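Local atomic coordinates of 1,4-dihydroxy-2-naphthoyl-CoA hydrolase (Escherichia coli, PDB entry 4K49), a protein that hydrolyses the thioester of 1,4-dihydroxy-2-naphthoyl-CoA to release 1,4-dihydroxy-2-naphthoate in menaquinone biosynthesis, and also acts on many other acyl-CoA thioesters. Residues L83-N88 / C127-T132. Sequence-based numbering, arbitrary orientation.
Sequences LEINAN and CSSRLT
T132 O takes two backbone N-H groups, from L83 N at 2.7 Å and from E84 N at 3.1 Å, a classic beta bulge. E84–T132 is still a hydrogen-bonded pair, T132 N returning a bond to E84 O, and N86–R130 and N88–S128 follow as the next two. N86 O is also shared: R130 N and the hydroxyl S129 OG (2.8 Å) reach it from opposite faces of its carbonyl plane. With OG anti to its own backbone N (chi1 178°), S129 donates this bond while lying against I85 CD1.

On the face with E84 and T132, the N86 amide contacts both a carboxylate and a guanidinium. N86 ND2 donates to the syn lone pair of E84 OE1 at 2.9 Å. N86 OD1 sits 3.5 Å above the centre of the R130 guanidinium, the amide and guanidinium planes 51° apart. A water links E84 OE1 to T132 OG1. A leucine in place of N86 would probably cost E84 OE1 one of its donors and leave the R130 guanidinium without the oxygen over its face.

On the other face, I85 CD1 meets L131 CB at 3.8 Å and A87 CB meets C127 SG. I85, S129 and L131 pack there on helix 55-72 of the hotdog fold, I85 touching the probable catalytic residue E63. Strand 111-119 flanks 127-132, while 83-88 pairs with a strand of the second subunit, continuing the sheet across the dimer.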
ATOM      1  N   LEU A  83       8.247   0.224  -9.462  1.00  7.82           N
ATOM      2  CA  LEU A  83       9.336   1.173  -9.258  1.00  4.32           C
ATOM      3  C   LEU A  83       8.884   2.363  -8.413  1.00  5.36           C
ATOM      4  O   LEU A  83       9.584   2.796  -7.483  1.00  5.43           O
ATOM      5  CB  LEU A  83       9.866   1.654 -10.613  1.00  2.73           C
ATOM      6  CG  LEU A  83      11.033   2.639 -10.514  1.00  5.76           C
ATOM      7  CD1 LEU A  83      12.281   1.975  -9.928  1.00  6.84           C
ATOM      8  CD2 LEU A  83      11.346   3.275 -11.875  1.00  9.06           C
ATOM      9  N   GLU A  84       7.715   2.903  -8.747  1.00  3.74           N
ATOM     10  CA  GLU A  84       7.173   4.045  -8.012  1.00  2.75           C
ATOM     11  C   GLU A  84       5.671   3.936  -8.004  1.00  3.02           C
ATOM     12  O   GLU A  84       5.062   3.614  -9.024  1.00  3.24           O
ATOM     13  CB  GLU A  84       7.590   5.364  -8.677  1.00  2.30           C
ATOM     14  CG  GLU A  84       7.497   6.585  -7.747  1.00  3.09           C
ATOM     15  CD  GLU A  84       6.133   7.263  -7.746  1.00  9.63           C
ATOM     16  OE1 GLU A  84       5.272   6.905  -8.588  1.00  9.61           O
ATOM     17  OE2 GLU A  84       5.920   8.173  -6.899  1.00  2.82           O
ATOM     18  N   ILE A  85       5.057   4.185  -6.857  1.00  3.16           N
ATOM     19  CA  ILE A  85       3.611   4.111  -6.794  1.00  4.81           C
ATOM     20  C   ILE A  85       3.095   5.352  -6.106  1.00  4.56           C
ATOM     21  O   ILE A  85       3.731   5.857  -5.187  1.00  6.70           O
ATOM     22  CB  ILE A  85       3.133   2.824  -6.046  1.00  4.60           C
ATOM     23  CG1 ILE A  85       1.613   2.794  -5.929  1.00 15.46           C
ATOM     24  CG2 ILE A  85       3.710   2.754  -4.659  1.00  6.05           C
ATOM     25  CD1 ILE A  85       0.967   1.931  -6.945  1.00  7.00           C
ATOM     26  N   ASN A  86       1.960   5.868  -6.565  1.00  4.02           N
ATOM     27  CA  ASN A  86       1.336   6.991  -5.878  1.00  3.20           C
ATOM     28  C   ASN A  86      -0.175   6.878  -5.973  1.00  4.87           C
ATOM     29  O   ASN A  86      -0.691   6.175  -6.844  1.00  2.90           O
ATOM     30  CB  ASN A  86       1.821   8.319  -6.454  1.00  3.83           C
ATOM     31  CG  ASN A  86       1.607   8.419  -7.957  1.00  6.67           C
ATOM     32  OD1 ASN A  86       0.509   8.731  -8.416  1.00  6.07           O
ATOM     33  ND2 ASN A  86       2.665   8.171  -8.729  1.00  5.94           N
ATOM     34  N   ALA A  87      -0.879   7.554  -5.062  1.00  4.10           N
ATOM     35  CA  ALA A  87      -2.326   7.440  -4.984  1.00  5.13           C
ATOM     36  C   ALA A  87      -2.932   8.614  -4.250  1.00  7.86           C
ATOM     37  O   ALA A  87      -2.313   9.191  -3.345  1.00  4.39           O
ATOM     38  CB  ALA A  87      -2.723   6.138  -4.297  1.00  4.35           C
ATOM     39  N   ASN A  88      -4.150   8.968  -4.643  1.00  4.81           N
ATOM     40  CA  ASN A  88      -4.919   9.945  -3.908  1.00  2.49           C
ATOM     41  C   ASN A  88      -6.110   9.221  -3.303  1.00  5.81           C
ATOM     42  O   ASN A  88      -6.826   8.494  -4.010  1.00  4.34           O
ATOM     43  CB  ASN A  88      -5.402  11.061  -4.832  1.00  4.78           C
ATOM     44  CG  ASN A  88      -5.939  12.242  -4.069  1.00 14.18           C
ATOM     45  OD1 ASN A  88      -7.018  12.166  -3.462  1.00  8.73           O
ATOM     46  ND2 ASN A  88      -5.185  13.343  -4.070  1.00  4.86           N
ATOM     47  N   CYS A 127     -10.133   5.755  -4.764  1.00  3.85           N
ATOM     48  CA  CYS A 127      -8.686   5.894  -4.852  1.00  4.52           C
ATOM     49  C   CYS A 127      -8.296   6.001  -6.308  1.00  6.14           C
ATOM     50  O   CYS A 127      -8.737   5.201  -7.142  1.00  4.23           O
ATOM     51  CB  CYS A 127      -7.977   4.694  -4.209  1.00  5.73           C
ATOM     52  SG  CYS A 127      -6.154   4.844  -4.144  1.00  4.62           S
ATOM     53  N   SER A 128      -7.488   7.010  -6.613  1.00  3.80           N
ATOM     54  CA  SER A 128      -6.900   7.150  -7.940  1.00  7.49           C
ATOM     55  C   SER A 128      -5.395   6.976  -7.786  1.00  4.54           C
ATOM     56  O   SER A 128      -4.757   7.708  -7.018  1.00  3.01           O
ATOM     57  CB  SER A 128      -7.215   8.526  -8.508  1.00  4.66           C
ATOM     58  OG  SER A 128      -6.617   8.713  -9.783  1.00  6.69           O
ATOM     59  N   SER A 129      -4.836   6.005  -8.506  1.00  5.42           N
ATOM     60  CA  SER A 129      -3.436   5.613  -8.334  1.00  3.05           C
ATOM     61  C   SER A 129      -2.702   5.512  -9.661  1.00  3.74           C
ATOM     62  O   SER A 129      -3.291   5.171 -10.692  1.00  3.60           O
ATOM     63  CB  SER A 129      -3.360   4.260  -7.618  1.00  3.72           C
ATOM     64  OG  SER A 129      -2.017   3.831  -7.483  1.00  9.25           O
ATOM     65  N   ARG A 130      -1.401   5.780  -9.624  1.00  5.20           N
ATOM     66  CA  ARG A 130      -0.546   5.626 -10.795  1.00  3.64           C
ATOM     67  C   ARG A 130       0.682   4.819 -10.390  1.00  4.42           C
ATOM     68  O   ARG A 130       1.271   5.066  -9.334  1.00  3.05           O
ATOM     69  CB  ARG A 130      -0.150   7.014 -11.318  1.00  5.10           C
ATOM     70  CG  ARG A 130       0.587   7.038 -12.635  1.00 12.91           C
ATOM     71  CD  ARG A 130       0.721   8.498 -13.108  1.00  8.29           C
ATOM     72  NE  ARG A 130       1.545   9.298 -12.203  1.00  6.45           N
ATOM     73  CZ  ARG A 130       1.121  10.345 -11.499  1.00  6.38           C
ATOM     74  NH1 ARG A 130       1.966  10.993 -10.717  1.00  7.16           N
ATOM     75  NH2 ARG A 130      -0.141  10.736 -11.563  1.00  7.58           N
ATOM     76  N   LEU A 131       1.051   3.842 -11.210  1.00  2.75           N
ATOM     77  CA  LEU A 131       2.153   2.942 -10.885  1.00  4.09           C
ATOM     78  C   LEU A 131       3.131   2.939 -12.024  1.00  7.38           C
ATOM     79  O   LEU A 131       2.737   2.820 -13.187  1.00  4.62           O
ATOM     80  CB  LEU A 131       1.648   1.505 -10.651  1.00  4.75           C
ATOM     81  CG  LEU A 131       2.707   0.386 -10.687  1.00  4.23           C
ATOM     82  CD1 LEU A 131       3.658   0.425  -9.488  1.00  5.85           C
ATOM     83  CD2 LEU A 131       2.076  -1.012 -10.846  1.00  5.34           C
ATOM     84  N   THR A 132       4.407   3.086 -11.688  1.00  3.30           N
ATOM     85  CA  THR A 132       5.472   2.996 -12.677  1.00  3.19           C
ATOM     86  C   THR A 132       6.213   1.697 -12.404  1.00  5.08           C
ATOM     87  O   THR A 132       6.641   1.433 -11.267  1.00  5.36           O
ATOM     88  CB  THR A 132       6.457   4.175 -12.557  1.00  4.82           C
ATOM     89  OG1 THR A 132       5.750   5.419 -12.711  1.00  3.59           O
ATOM     90  CG2 THR A 132       7.536   4.080 -13.631  1.00  4.14           C
TER
HETATM   91  O   HOH W   1       4.077   6.109 -10.800  1.00  3.91           O